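Local coordinates for MutT/nudix family protein (Enterococcus faecalis, PDB 2FML), which is of unknown function but belongs to the MutT/nudix family and, carrying an NrtR-like winged-helix domain, may act as a nucleotide-responsive transcriptional regulator, at residues 40-45 with 83-88; 61-66 with 182-187; 107-112 with 194-199. All coordinates share one frame; numbering follows the deposited sequence.

Contact 1. Residues 40-45 with 83-88; sequences LTVDMV and ESTEDS
Ser88 OG, which rests 3.8 Å from Val42 CG2, is one of three groups that grip Glu83 OE1. Its own bond is weak, with Ser88 OG 3.1 Å from Glu83 OE1; the other two holds are a salt bridge from Arg91 NH1 and a hydrogen bond from Asn80 N. The touching between the two segments is van der Waals packing, partly against the oxygens Thr85 O and Ser88 OG. Val42 straddles the first turn of the helix: CG2 reaches Ser88, while Val42 CG1 lies 3.5 Å from Thr85 O and 3.7 Å from Thr85 CB. Thr85 OG1 takes the place between the backbone N and the carbonyl carbon (chi1 61°), which sends Thr85 CG2 toward Leu40, where it meets Leu40 CD2 at 3.8 Å, the two side chains crossing at about a right angle. Just ahead, Ser84 is the N-cap: Asp87 N is 3.2 Å from Ser84 OG, nearly straight at 173°, which fixes the helix start. This is the entry to the helix of the Nudix box, the loop-helix-loop signature of the family. Thr85 OG1 bonds Tyr128 OH, and Ser113 OG of the second subunit bonds Thr85 N. Helix 85-97 packs against strand 39-50, which is paired with strand 72-78 antiparallel and with strand 123-131 in parallel.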
ATOM      1  N   LEU A  40      -0.276 -14.176   8.008  1.00 53.10           N
ATOM      2  CA  LEU A  40      -0.611 -13.194   6.994  1.00 51.46           C
ATOM      3  C   LEU A  40      -2.095 -13.296   6.655  1.00 51.37           C
ATOM      4  O   LEU A  40      -2.593 -14.350   6.268  1.00 47.89           O
ATOM      5  CB  LEU A  40       0.208 -13.421   5.698  1.00 53.46           C
ATOM      6  CG  LEU A  40       0.027 -12.282   4.603  1.00 51.40           C
ATOM      7  CD1 LEU A  40       0.682 -11.049   5.192  1.00 47.33           C
ATOM      8  CD2 LEU A  40       0.718 -12.683   3.319  1.00 51.11           C
ATOM      9  N   THR A  41      -2.803 -12.175   6.774  1.00 51.48           N
ATOM     10  CA  THR A  41      -4.204 -12.176   6.441  1.00 52.15           C
ATOM     11  C   THR A  41      -4.478 -11.056   5.452  1.00 53.17           C
ATOM     12  O   THR A  41      -3.561 -10.276   5.083  1.00 51.17           O
ATOM     13  CB  THR A  41      -5.128 -11.965   7.696  1.00 54.51           C
ATOM     14  OG1 THR A  41      -4.779 -10.751   8.331  1.00 54.77           O
ATOM     15  CG2 THR A  41      -5.025 -13.064   8.719  1.00 50.29           C
ATOM     16  N   VAL A  42      -5.722 -11.077   4.942  1.00 53.44           N
ATOM     17  CA  VAL A  42      -6.255 -10.105   4.003  1.00 54.32           C
ATOM     18  C   VAL A  42      -7.608  -9.708   4.585  1.00 55.63           C
ATOM     19  O   VAL A  42      -8.277 -10.525   5.193  1.00 55.98           O
ATOM     20  CB  VAL A  42      -6.448 -10.692   2.524  1.00 53.42           C
ATOM     21  CG1 VAL A  42      -5.141 -10.842   1.839  1.00 48.61           C
ATOM     22  CG2 VAL A  42      -7.209 -12.038   2.533  1.00 54.60           C
ATOM     23  N   ASP A  43      -8.016  -8.475   4.355  1.00 56.23           N
ATOM     24  CA  ASP A  43      -9.327  -8.017   4.732  1.00 57.23           C
ATOM     25  C   ASP A  43      -9.817  -7.153   3.574  1.00 58.07           C
ATOM     26  O   ASP A  43      -9.010  -6.476   2.857  1.00 58.06           O
ATOM     27  CB  ASP A  43      -9.241  -7.152   6.016  1.00 57.83           C
ATOM     28  CG  ASP A  43      -9.167  -8.007   7.283  1.00 60.80           C
ATOM     29  OD1 ASP A  43     -10.221  -8.570   7.679  1.00 64.37           O
ATOM     30  OD2 ASP A  43      -8.050  -8.156   7.863  1.00 60.14           O
HETATM   31  N   MSE A  44     -11.135  -7.122   3.408  1.00 57.98           N
HETATM   32  CA  MSE A  44     -11.717  -6.511   2.229  1.00 59.06           C
HETATM   33  C   MSE A  44     -12.747  -5.484   2.602  1.00 58.16           C
HETATM   34  O   MSE A  44     -13.658  -5.786   3.375  1.00 57.96           O
HETATM   35  CB  MSE A  44     -12.309  -7.605   1.359  1.00 59.63           C
HETATM   36  CG  MSE A  44     -13.177  -7.150   0.249  1.00 65.00           C
HETATM   37 SE   MSE A  44     -12.159  -6.339  -1.272  1.00 77.34          SE
HETATM   38  CE  MSE A  44     -12.726  -4.732  -0.973  1.00 77.65           C
ATOM     39  N   VAL A  45     -12.582  -4.257   2.065  1.00 57.55           N
ATOM     40  CA  VAL A  45     -13.595  -3.194   2.257  1.00 56.50           C
ATOM     41  C   VAL A  45     -14.407  -3.077   0.983  1.00 56.85           C
ATOM     42  O   VAL A  45     -13.899  -2.618  -0.019  1.00 57.80           O
ATOM     43  CB  VAL A  45     -13.017  -1.829   2.658  1.00 55.32           C
ATOM     44  CG1 VAL A  45     -14.177  -0.812   2.826  1.00 57.65           C
ATOM     45  CG2 VAL A  45     -12.144  -1.914   3.975  1.00 54.44           C
ATOM     46  N   GLU A  83      -0.576 -18.673  -2.783  1.00 53.14           N
ATOM     47  CA  GLU A  83      -1.520 -17.636  -3.199  1.00 53.40           C
ATOM     48  C   GLU A  83      -0.892 -16.246  -2.931  1.00 52.44           C
ATOM     49  O   GLU A  83      -0.302 -16.038  -1.882  1.00 50.76           O
ATOM     50  CB  GLU A  83      -2.665 -17.590  -2.186  1.00 53.92           C
ATOM     51  CG  GLU A  83      -3.850 -18.395  -2.487  1.00 57.62           C
ATOM     52  CD  GLU A  83      -4.984 -18.064  -1.527  1.00 59.82           C
ATOM     53  OE1 GLU A  83      -4.757 -17.821  -0.294  1.00 56.35           O
ATOM     54  OE2 GLU A  83      -6.118 -18.085  -2.043  1.00 64.05           O
ATOM     55  N   SER A  84      -1.111 -15.288  -3.824  1.00 52.08           N
ATOM     56  CA  SER A  84      -0.765 -13.894  -3.544  1.00 52.60           C
ATOM     57  C   SER A  84      -1.897 -13.418  -2.683  1.00 52.88           C
ATOM     58  O   SER A  84      -2.936 -14.101  -2.596  1.00 52.34           O
ATOM     59  CB  SER A  84      -0.711 -13.100  -4.840  1.00 51.52           C
ATOM     60  OG  SER A  84      -1.979 -13.177  -5.427  1.00 52.13           O
ATOM     61  N   THR A  85      -1.703 -12.247  -2.058  1.00 53.38           N
ATOM     62  CA  THR A  85      -2.745 -11.633  -1.278  1.00 51.03           C
ATOM     63  C   THR A  85      -3.958 -11.271  -2.123  1.00 51.26           C
ATOM     64  O   THR A  85      -5.080 -11.373  -1.624  1.00 51.95           O
ATOM     65  CB  THR A  85      -2.273 -10.411  -0.447  1.00 51.06           C
ATOM     66  OG1 THR A  85      -1.774  -9.378  -1.307  1.00 50.87           O
ATOM     67  CG2 THR A  85      -1.230 -10.811   0.621  1.00 51.40           C
ATOM     68  N   GLU A  86      -3.734 -10.770  -3.341  1.00 50.86           N
ATOM     69  CA  GLU A  86      -4.784 -10.548  -4.326  1.00 53.99           C
ATOM     70  C   GLU A  86      -5.718 -11.802  -4.547  1.00 55.17           C
ATOM     71  O   GLU A  86      -6.951 -11.710  -4.436  1.00 57.82           O
ATOM     72  CB  GLU A  86      -4.169 -10.148  -5.681  1.00 54.43           C
ATOM     73  CG  GLU A  86      -3.617  -8.768  -5.749  1.00 56.19           C
ATOM     74  CD  GLU A  86      -2.140  -8.666  -5.286  1.00 64.23           C
ATOM     75  OE1 GLU A  86      -1.532  -9.679  -4.846  1.00 61.21           O
ATOM     76  OE2 GLU A  86      -1.577  -7.541  -5.391  1.00 68.19           O
ATOM     77  N   ASP A  87      -5.129 -12.943  -4.869  1.00 55.16           N
ATOM     78  CA  ASP A  87      -5.841 -14.224  -5.015  1.00 56.26           C
ATOM     79  C   ASP A  87      -6.627 -14.543  -3.729  1.00 56.64           C
ATOM     80  O   ASP A  87      -7.801 -14.938  -3.756  1.00 54.99           O
ATOM     81  CB  ASP A  87      -4.797 -15.336  -5.150  1.00 56.55           C
ATOM     82  CG  ASP A  87      -4.133 -15.369  -6.505  1.00 60.44           C
ATOM     83  OD1 ASP A  87      -4.655 -14.731  -7.457  1.00 59.54           O
ATOM     84  OD2 ASP A  87      -3.097 -16.096  -6.618  1.00 64.01           O
ATOM     85  N   SER A  88      -5.937 -14.370  -2.608  1.00 56.32           N
ATOM     86  CA  SER A  88      -6.464 -14.770  -1.319  1.00 58.00           C
ATOM     87  C   SER A  88      -7.712 -13.901  -0.936  1.00 57.32           C
ATOM     88  O   SER A  88      -8.753 -14.420  -0.437  1.00 57.30           O
ATOM     89  CB  SER A  88      -5.314 -14.695  -0.267  1.00 57.09           C
ATOM     90  OG  SER A  88      -5.753 -15.158   1.007  1.00 62.13           O
TER

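Contact 2. Residues 61-66 with 182-187; sequences IQRKGH and LAFDHS
Ala183 meets Arg63 at the first position of a type II' beta turn, Ala183 to His186, which leads into helix 186-200; the backbone bond closing it puts His186 N 3.1 Å from Ala183 O. The packing brings the end of strand 55-63, where Arg63 sits, against this turn in the Nudix fold. The methyl CB of Ala183 lies against the aliphatic part of the arginine, 3.8 Å from Arg63 CD. Phe184 comes next, with a positive phi of 56° that belongs to the second place in such a turn. Its ring reaches back to Arg63 and meets it edge on: Phe184 CE2 sits 3.5 Å above the guanidinium plane of Arg63, displaced toward the rim, and the two planes stand 80° apart. The same ring makes an edge-to-face pair with Phe68. Asp185, at the N-cap position of the helix, makes no capping bond; its OD2 forms a salt bridge with Arg117, while His186, opening the helix, bonds Leu74 N through ND1 and a glycerol, probably from the crystallisation liquor, through NE2. On the strand side, the bend of Arg63 at chi3 (44°) brings the guanidinium under the phenylalanine edge. Arg63 NE bonds Pro67 O, NH2 has a weak bond to Gly65 O, and Arg63 NH1 ends 3.6 Å from Phe184 CE2.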
ATOM      1  N   ILE A  61     -19.442  -8.527   8.424  1.00 54.40           N
ATOM      2  CA  ILE A  61     -19.909  -9.842   8.822  1.00 55.28           C
ATOM      3  C   ILE A  61     -19.879  -9.843  10.322  1.00 55.31           C
ATOM      4  O   ILE A  61     -19.068  -9.136  10.922  1.00 55.16           O
ATOM      5  CB  ILE A  61     -18.976 -10.992   8.344  1.00 54.93           C
ATOM      6  CG1 ILE A  61     -17.548 -10.771   8.906  1.00 56.69           C
ATOM      7  CG2 ILE A  61     -18.979 -11.106   6.849  1.00 55.87           C
ATOM      8  CD1 ILE A  61     -16.738 -12.044   9.173  1.00 58.48           C
ATOM      9  N   GLN A  62     -20.758 -10.658  10.928  1.00 55.97           N
ATOM     10  CA  GLN A  62     -20.700 -10.958  12.353  1.00 55.37           C
ATOM     11  C   GLN A  62     -19.921 -12.245  12.498  1.00 55.96           C
ATOM     12  O   GLN A  62     -20.333 -13.301  12.005  1.00 55.85           O
ATOM     13  CB  GLN A  62     -22.079 -11.094  13.005  1.00 55.32           C
ATOM     14  CG  GLN A  62     -21.966 -11.390  14.478  1.00 54.46           C
ATOM     15  CD  GLN A  62     -23.285 -11.415  15.211  1.00 56.16           C
ATOM     16  OE1 GLN A  62     -23.424 -10.838  16.317  1.00 55.29           O
ATOM     17  NE2 GLN A  62     -24.248 -12.093  14.638  1.00 53.86           N
ATOM     18  N   ARG A  63     -18.789 -12.139  13.187  1.00 55.97           N
ATOM     19  CA  ARG A  63     -17.891 -13.281  13.372  1.00 56.32           C
ATOM     20  C   ARG A  63     -18.536 -14.327  14.242  1.00 56.84           C
ATOM     21  O   ARG A  63     -19.132 -14.022  15.255  1.00 58.30           O
ATOM     22  CB  ARG A  63     -16.585 -12.806  13.990  1.00 55.66           C
ATOM     23  CG  ARG A  63     -15.861 -11.698  13.118  1.00 54.98           C
ATOM     24  CD  ARG A  63     -14.549 -11.307  13.783  1.00 55.64           C
ATOM     25  NE  ARG A  63     -13.803 -12.469  14.268  1.00 54.25           N
ATOM     26  CZ  ARG A  63     -12.973 -13.217  13.539  1.00 53.40           C
ATOM     27  NH1 ARG A  63     -12.757 -12.942  12.234  1.00 49.17           N
ATOM     28  NH2 ARG A  63     -12.373 -14.261  14.125  1.00 55.88           N
ATOM     29  N   LYS A  64     -18.421 -15.577  13.865  1.00 57.23           N
ATOM     30  CA  LYS A  64     -19.030 -16.559  14.688  1.00 57.56           C
ATOM     31  C   LYS A  64     -18.059 -17.242  15.668  1.00 56.97           C
ATOM     32  O   LYS A  64     -18.478 -17.808  16.658  1.00 55.68           O
ATOM     33  CB  LYS A  64     -19.843 -17.529  13.834  1.00 58.81           C
ATOM     34  CG  LYS A  64     -19.186 -18.745  13.291  1.00 61.46           C
ATOM     35  CD  LYS A  64     -20.319 -19.860  13.195  1.00 64.25           C
ATOM     36  CE  LYS A  64     -21.506 -19.468  12.250  1.00 65.61           C
ATOM     37  NZ  LYS A  64     -22.079 -20.654  11.465  1.00 66.29           N
ATOM     38  N   GLY A  65     -16.764 -17.110  15.395  1.00 56.77           N
ATOM     39  CA  GLY A  65     -15.726 -17.702  16.200  1.00 55.92           C
ATOM     40  C   GLY A  65     -14.757 -16.669  16.714  1.00 55.82           C
ATOM     41  O   GLY A  65     -14.694 -15.513  16.192  1.00 55.85           O
ATOM     42  N   HIS A  66     -14.011 -17.088  17.740  1.00 54.06           N
ATOM     43  CA  HIS A  66     -12.977 -16.287  18.332  1.00 53.49           C
ATOM     44  C   HIS A  66     -11.779 -16.081  17.392  1.00 54.04           C
ATOM     45  O   HIS A  66     -11.543 -16.888  16.518  1.00 54.13           O
ATOM     46  CB  HIS A  66     -12.551 -16.912  19.664  1.00 52.92           C
ATOM     47  CG  HIS A  66     -13.355 -16.434  20.829  1.00 48.69           C
ATOM     48  ND1 HIS A  66     -13.663 -17.234  21.910  1.00 52.59           N
ATOM     49  CD2 HIS A  66     -13.911 -15.230  21.081  1.00 48.47           C
ATOM     50  CE1 HIS A  66     -14.384 -16.543  22.769  1.00 50.38           C
ATOM     51  NE2 HIS A  66     -14.573 -15.333  22.275  1.00 48.38           N
ATOM     52  N   LEU A 182     -16.082  -2.447  16.208  1.00 54.21           N
ATOM     53  CA  LEU A 182     -15.546  -3.389  15.243  1.00 55.00           C
ATOM     54  C   LEU A 182     -14.461  -4.250  15.871  1.00 55.91           C
ATOM     55  O   LEU A 182     -13.645  -3.744  16.717  1.00 57.38           O
ATOM     56  CB  LEU A 182     -14.988  -2.648  14.036  1.00 54.22           C
ATOM     57  CG  LEU A 182     -16.044  -1.992  13.143  1.00 54.33           C
ATOM     58  CD1 LEU A 182     -15.435  -0.922  12.247  1.00 56.98           C
ATOM     59  CD2 LEU A 182     -16.726  -3.059  12.317  1.00 54.98           C
ATOM     60  N   ALA A 183     -14.469  -5.527  15.476  1.00 54.21           N
ATOM     61  CA  ALA A 183     -13.377  -6.447  15.745  1.00 54.18           C
ATOM     62  C   ALA A 183     -11.981  -5.926  15.333  1.00 53.97           C
ATOM     63  O   ALA A 183     -11.819  -5.161  14.380  1.00 54.72           O
ATOM     64  CB  ALA A 183     -13.662  -7.818  15.049  1.00 54.03           C
ATOM     65  N   PHE A 184     -10.961  -6.410  16.030  1.00 54.25           N
ATOM     66  CA  PHE A 184      -9.580  -6.162  15.661  1.00 55.26           C
ATOM     67  C   PHE A 184      -9.321  -4.657  15.578  1.00 55.76           C
ATOM     68  O   PHE A 184      -9.805  -3.920  16.455  1.00 55.46           O
ATOM     69  CB  PHE A 184      -9.191  -6.889  14.366  1.00 54.32           C
ATOM     70  CG  PHE A 184      -9.434  -8.397  14.404  1.00 54.67           C
ATOM     71  CD1 PHE A 184      -8.572  -9.229  15.090  1.00 56.57           C
ATOM     72  CD2 PHE A 184     -10.514  -8.967  13.714  1.00 53.53           C
ATOM     73  CE1 PHE A 184      -8.787 -10.629  15.112  1.00 57.50           C
ATOM     74  CE2 PHE A 184     -10.739 -10.304  13.709  1.00 56.14           C
ATOM     75  CZ  PHE A 184      -9.847 -11.181  14.423  1.00 55.45           C
ATOM     76  N   ASP A 185      -8.606  -4.234  14.525  1.00 55.15           N
ATOM     77  CA  ASP A 185      -8.325  -2.842  14.202  1.00 54.35           C
ATOM     78  C   ASP A 185      -9.121  -2.465  12.945  1.00 53.54           C
ATOM     79  O   ASP A 185      -8.769  -1.553  12.237  1.00 53.23           O
ATOM     80  CB  ASP A 185      -6.809  -2.647  13.956  1.00 54.64           C
ATOM     81  CG  ASP A 185      -6.271  -3.512  12.797  1.00 56.36           C
ATOM     82  OD1 ASP A 185      -6.982  -4.437  12.344  1.00 55.57           O
ATOM     83  OD2 ASP A 185      -5.132  -3.276  12.326  1.00 57.27           O
ATOM     84  N   HIS A 186     -10.247  -3.131  12.719  1.00 54.51           N
ATOM     85  CA  HIS A 186     -11.082  -2.854  11.515  1.00 54.68           C
ATOM     86  C   HIS A 186     -11.681  -1.457  11.432  1.00 54.61           C
ATOM     87  O   HIS A 186     -11.955  -0.971  10.354  1.00 52.70           O
ATOM     88  CB  HIS A 186     -12.161  -3.916  11.335  1.00 52.84           C
ATOM     89  CG  HIS A 186     -11.594  -5.248  11.010  1.00 51.70           C
ATOM     90  ND1 HIS A 186     -12.378  -6.320  10.635  1.00 51.49           N
ATOM     91  CD2 HIS A 186     -10.306  -5.673  10.982  1.00 49.56           C
ATOM     92  CE1 HIS A 186     -11.592  -7.353  10.390  1.00 53.78           C
ATOM     93  NE2 HIS A 186     -10.336  -6.983  10.595  1.00 53.60           N
ATOM     94  N   SER A 187     -11.837  -0.797  12.573  1.00 55.38           N
ATOM     95  CA  SER A 187     -12.241   0.616  12.538  1.00 57.16           C
ATOM     96  C   SER A 187     -11.179   1.497  11.840  1.00 57.36           C
ATOM     97  O   SER A 187     -11.531   2.411  11.036  1.00 57.28           O
ATOM     98  CB  SER A 187     -12.450   1.105  13.980  1.00 57.09           C
ATOM     99  OG  SER A 187     -11.176   1.481  14.379  1.00 62.87           O
TER

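Contact 3. Residues 107-112 with 194-199; sequences EQLHSF and FNRVVD
Arg196 leaves helix 186-200 with its CB against Leu109, 3.8 Å from Leu109 CD1. CG stands anti to the backbone N (chi1 173°), which carries the chain out toward strand 106-112. Arg196 CG comes 4.1 Å from Leu109 CD1 and is similarly distant from Glu107 OE2. The chain bends at chi2 and chi3, and arginine and leucine run antiparallel alongside each other. At CZ the guanidinium of Arg196 has Leu109 CD1 over one face, 3.9 Å above the plane and toward the rim.

The strand is irregular just where the arginine lands: Leu109 and His110 both face Ser127 of strand 123-131, a classic beta bulge in the pairing of strands 106-112 and 123-131 of the Nudix sheet. Leu109 O is used at the bulge, accepting from Arg196 NH1 at 2.9 Å. The donor lies in the carbonyl plane, on a lone pair, but the N-H...O angle is only 142° and the oxygen sits 26° out of the guanidinium plane. NH1 also gives to water 1, which in turn donates to Glu107 OE2 and to Gln108 O. The carboxylate and the guanidinium, 5.5 Å apart between Glu107 OE2 and Arg196 NH1, therefore communicate through water, and their opposite charges probably attract across that gap. Arg196 NH2 donates to the oxygen of water 2 at 3.0 Å. That water lies at the edge of the His110 ring in its plane, 2.8 Å from His110 ND1, and gives a weak bond to Leu109 O. His110 in turn places CD2 over the centre of the Phe112 ring, whose side chain also packs on Ile189 of the same helix as Arg196.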
ATOM      1  N   GLU A 107      -8.463  -2.684  -5.384  1.00 59.40           N
ATOM      2  CA  GLU A 107      -7.194  -2.039  -5.196  1.00 60.59           C
ATOM      3  C   GLU A 107      -6.639  -2.355  -3.805  1.00 58.02           C
ATOM      4  O   GLU A 107      -7.373  -2.366  -2.831  1.00 57.53           O
ATOM      5  CB  GLU A 107      -7.295  -0.497  -5.433  1.00 59.58           C
ATOM      6  CG  GLU A 107      -8.072   0.301  -4.321  1.00 64.98           C
ATOM      7  CD  GLU A 107      -8.382   1.789  -4.739  1.00 65.95           C
ATOM      8  OE1 GLU A 107      -9.287   1.988  -5.605  1.00 69.26           O
ATOM      9  OE2 GLU A 107      -7.714   2.731  -4.207  1.00 68.55           O
ATOM     10  N   GLN A 108      -5.334  -2.540  -3.720  1.00 56.29           N
ATOM     11  CA  GLN A 108      -4.721  -2.716  -2.418  1.00 56.61           C
ATOM     12  C   GLN A 108      -4.830  -1.413  -1.616  1.00 57.17           C
ATOM     13  O   GLN A 108      -4.638  -0.332  -2.159  1.00 57.69           O
ATOM     14  CB  GLN A 108      -3.285  -3.186  -2.557  1.00 56.10           C
ATOM     15  CG  GLN A 108      -2.855  -3.987  -1.430  1.00 53.00           C
ATOM     16  CD  GLN A 108      -1.461  -4.464  -1.625  1.00 53.02           C
ATOM     17  OE1 GLN A 108      -1.200  -5.572  -2.167  1.00 56.45           O
ATOM     18  NE2 GLN A 108      -0.540  -3.687  -1.120  1.00 46.27           N
ATOM     19  N   LEU A 109      -5.234  -1.493  -0.346  1.00 55.78           N
ATOM     20  CA  LEU A 109      -5.490  -0.255   0.362  1.00 54.27           C
ATOM     21  C   LEU A 109      -4.277   0.108   1.274  1.00 54.36           C
ATOM     22  O   LEU A 109      -3.670   1.193   1.153  1.00 53.62           O
ATOM     23  CB  LEU A 109      -6.813  -0.372   1.145  1.00 53.03           C
ATOM     24  CG  LEU A 109      -7.187   0.677   2.214  1.00 56.22           C
ATOM     25  CD1 LEU A 109      -7.348   2.066   1.637  1.00 54.15           C
ATOM     26  CD2 LEU A 109      -8.433   0.230   2.986  1.00 55.64           C
ATOM     27  N   HIS A 110      -3.945  -0.798   2.192  1.00 53.98           N
ATOM     28  CA  HIS A 110      -2.948  -0.548   3.192  1.00 53.40           C
ATOM     29  C   HIS A 110      -2.675  -1.869   3.953  1.00 54.28           C
ATOM     30  O   HIS A 110      -3.594  -2.719   4.089  1.00 55.43           O
ATOM     31  CB  HIS A 110      -3.408   0.557   4.138  1.00 51.71           C
ATOM     32  CG  HIS A 110      -2.365   0.965   5.132  1.00 52.59           C
ATOM     33  ND1 HIS A 110      -1.388   1.917   4.870  1.00 55.63           N
ATOM     34  CD2 HIS A 110      -2.158   0.555   6.406  1.00 53.30           C
ATOM     35  CE1 HIS A 110      -0.624   2.062   5.945  1.00 56.06           C
ATOM     36  NE2 HIS A 110      -1.071   1.240   6.887  1.00 56.06           N
ATOM     37  N   SER A 111      -1.427  -2.052   4.416  1.00 53.44           N
ATOM     38  CA  SER A 111      -1.087  -3.169   5.267  1.00 54.46           C
ATOM     39  C   SER A 111      -0.931  -2.663   6.686  1.00 52.82           C
ATOM     40  O   SER A 111      -0.171  -1.740   6.922  1.00 51.86           O
ATOM     41  CB  SER A 111       0.181  -3.886   4.856  1.00 53.24           C
ATOM     42  OG  SER A 111       0.138  -3.990   3.463  1.00 61.00           O
ATOM     43  N   PHE A 112      -1.594  -3.383   7.596  1.00 52.73           N
ATOM     44  CA  PHE A 112      -1.626  -3.121   9.023  1.00 51.69           C
ATOM     45  C   PHE A 112      -0.858  -4.161   9.766  1.00 52.40           C
ATOM     46  O   PHE A 112      -1.064  -5.366   9.555  1.00 52.43           O
ATOM     47  CB  PHE A 112      -3.091  -3.129   9.441  1.00 52.63           C
ATOM     48  CG  PHE A 112      -3.856  -1.973   8.852  1.00 53.61           C
ATOM     49  CD1 PHE A 112      -3.951  -0.763   9.540  1.00 53.46           C
ATOM     50  CD2 PHE A 112      -4.507  -2.130   7.633  1.00 51.58           C
ATOM     51  CE1 PHE A 112      -4.652   0.302   8.966  1.00 54.78           C
ATOM     52  CE2 PHE A 112      -5.192  -1.088   7.073  1.00 52.18           C
ATOM     53  CZ  PHE A 112      -5.247   0.124   7.708  1.00 53.77           C
ATOM     54  N   PHE A 194     -12.168   4.982   3.785  1.00 56.91           N
ATOM     55  CA  PHE A 194     -13.052   6.115   3.553  1.00 56.63           C
ATOM     56  C   PHE A 194     -12.249   7.360   3.143  1.00 57.72           C
ATOM     57  O   PHE A 194     -12.615   8.063   2.182  1.00 57.47           O
ATOM     58  CB  PHE A 194     -13.942   6.382   4.793  1.00 56.22           C
ATOM     59  CG  PHE A 194     -15.037   7.357   4.536  1.00 55.03           C
ATOM     60  CD1 PHE A 194     -16.261   6.924   4.092  1.00 53.07           C
ATOM     61  CD2 PHE A 194     -14.817   8.737   4.678  1.00 57.89           C
ATOM     62  CE1 PHE A 194     -17.282   7.867   3.812  1.00 54.27           C
ATOM     63  CE2 PHE A 194     -15.818   9.689   4.371  1.00 53.70           C
ATOM     64  CZ  PHE A 194     -17.059   9.233   3.951  1.00 54.88           C
ATOM     65  N   ASN A 195     -11.178   7.634   3.895  1.00 57.83           N
ATOM     66  CA  ASN A 195     -10.290   8.781   3.647  1.00 58.58           C
ATOM     67  C   ASN A 195      -9.524   8.622   2.301  1.00 58.96           C
ATOM     68  O   ASN A 195      -9.231   9.612   1.633  1.00 58.94           O
ATOM     69  CB  ASN A 195      -9.322   8.934   4.843  1.00 58.76           C
ATOM     70  CG  ASN A 195     -10.008   9.545   6.040  1.00 58.79           C
ATOM     71  OD1 ASN A 195     -11.013  10.234   5.867  1.00 58.76           O
ATOM     72  ND2 ASN A 195      -9.498   9.312   7.248  1.00 53.96           N
ATOM     73  N   ARG A 196      -9.221   7.378   1.913  1.00 58.29           N
ATOM     74  CA  ARG A 196      -8.517   7.122   0.658  1.00 59.41           C
ATOM     75  C   ARG A 196      -9.371   7.543  -0.530  1.00 60.15           C
ATOM     76  O   ARG A 196      -8.855   8.124  -1.484  1.00 60.73           O
ATOM     77  CB  ARG A 196      -8.084   5.639   0.521  1.00 58.41           C
ATOM     78  CG  ARG A 196      -7.472   5.264  -0.875  1.00 57.74           C
ATOM     79  CD  ARG A 196      -6.035   5.785  -1.002  1.00 54.33           C
ATOM     80  NE  ARG A 196      -5.342   5.704   0.312  1.00 56.52           N
ATOM     81  CZ  ARG A 196      -4.539   4.737   0.713  1.00 55.62           C
ATOM     82  NH1 ARG A 196      -4.264   3.710  -0.099  1.00 56.06           N
ATOM     83  NH2 ARG A 196      -3.991   4.811   1.929  1.00 56.74           N
ATOM     84  N   VAL A 197     -10.661   7.238  -0.470  1.00 61.01           N
ATOM     85  CA  VAL A 197     -11.633   7.672  -1.493  1.00 63.16           C
ATOM     86  C   VAL A 197     -11.777   9.237  -1.586  1.00 65.04           C
ATOM     87  O   VAL A 197     -11.619   9.823  -2.675  1.00 65.82           O
ATOM     88  CB  VAL A 197     -13.032   6.996  -1.277  1.00 62.67           C
ATOM     89  CG1 VAL A 197     -14.064   7.530  -2.300  1.00 61.60           C
ATOM     90  CG2 VAL A 197     -12.928   5.449  -1.289  1.00 61.90           C
ATOM     91  N   VAL A 198     -12.074   9.894  -0.453  1.00 66.19           N
ATOM     92  CA  VAL A 198     -11.982  11.365  -0.318  1.00 66.99           C
ATOM     93  C   VAL A 198     -10.692  11.972  -0.904  1.00 68.49           C
ATOM     94  O   VAL A 198     -10.772  12.966  -1.631  1.00 68.71           O
ATOM     95  CB  VAL A 198     -12.092  11.826   1.157  1.00 66.90           C
ATOM     96  CG1 VAL A 198     -11.944  13.330   1.213  1.00 62.48           C
ATOM     97  CG2 VAL A 198     -13.422  11.365   1.789  1.00 65.44           C
ATOM     98  N   ASP A 199      -9.525  11.366  -0.594  1.00 69.90           N
ATOM     99  CA  ASP A 199      -8.208  11.802  -1.141  1.00 70.81           C
ATOM    100  C   ASP A 199      -7.980  11.598  -2.630  1.00 70.95           C
ATOM    101  O   ASP A 199      -7.130  12.282  -3.224  1.00 71.32           O
ATOM    102  CB  ASP A 199      -7.020  11.130  -0.427  1.00 70.75           C
ATOM    103  CG  ASP A 199      -6.900  11.540   1.034  1.00 72.72           C
ATOM    104  OD1 ASP A 199      -7.579  12.523   1.422  1.00 75.41           O
ATOM    105  OD2 ASP A 199      -6.150  10.870   1.798  1.00 73.85           O
TER
HETATM  106  O   HOH W   1      -6.049   2.381  -2.396  1.00 46.38           O
HETATM  107  O   HOH W   2      -1.454   3.361   2.512  1.00 35.27           O

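How the contacts relate
Along the chain, contact 1 closes before contact 3 opens, whereas contact 2 interleaves with both. Their centres lie about 16 Å (1 to 2), 15 Å (1 to 3) and 19 Å (2 to 3) apart. All three reach the same mixed sheet: contact 1 sets helix 85-97 on it, while contacts 2 and 3 use the start and the later part of helix 186-200. They touch one another: Asp43 meets His186, Thr85 and Glu86 meet Gln108, and Asp185 meets Phe112. This arrangement of helices packed on a mixed sheet is consistent with the Nudix alpha/beta/alpha sandwich, and all three contacts also have residues within reach of the second subunit.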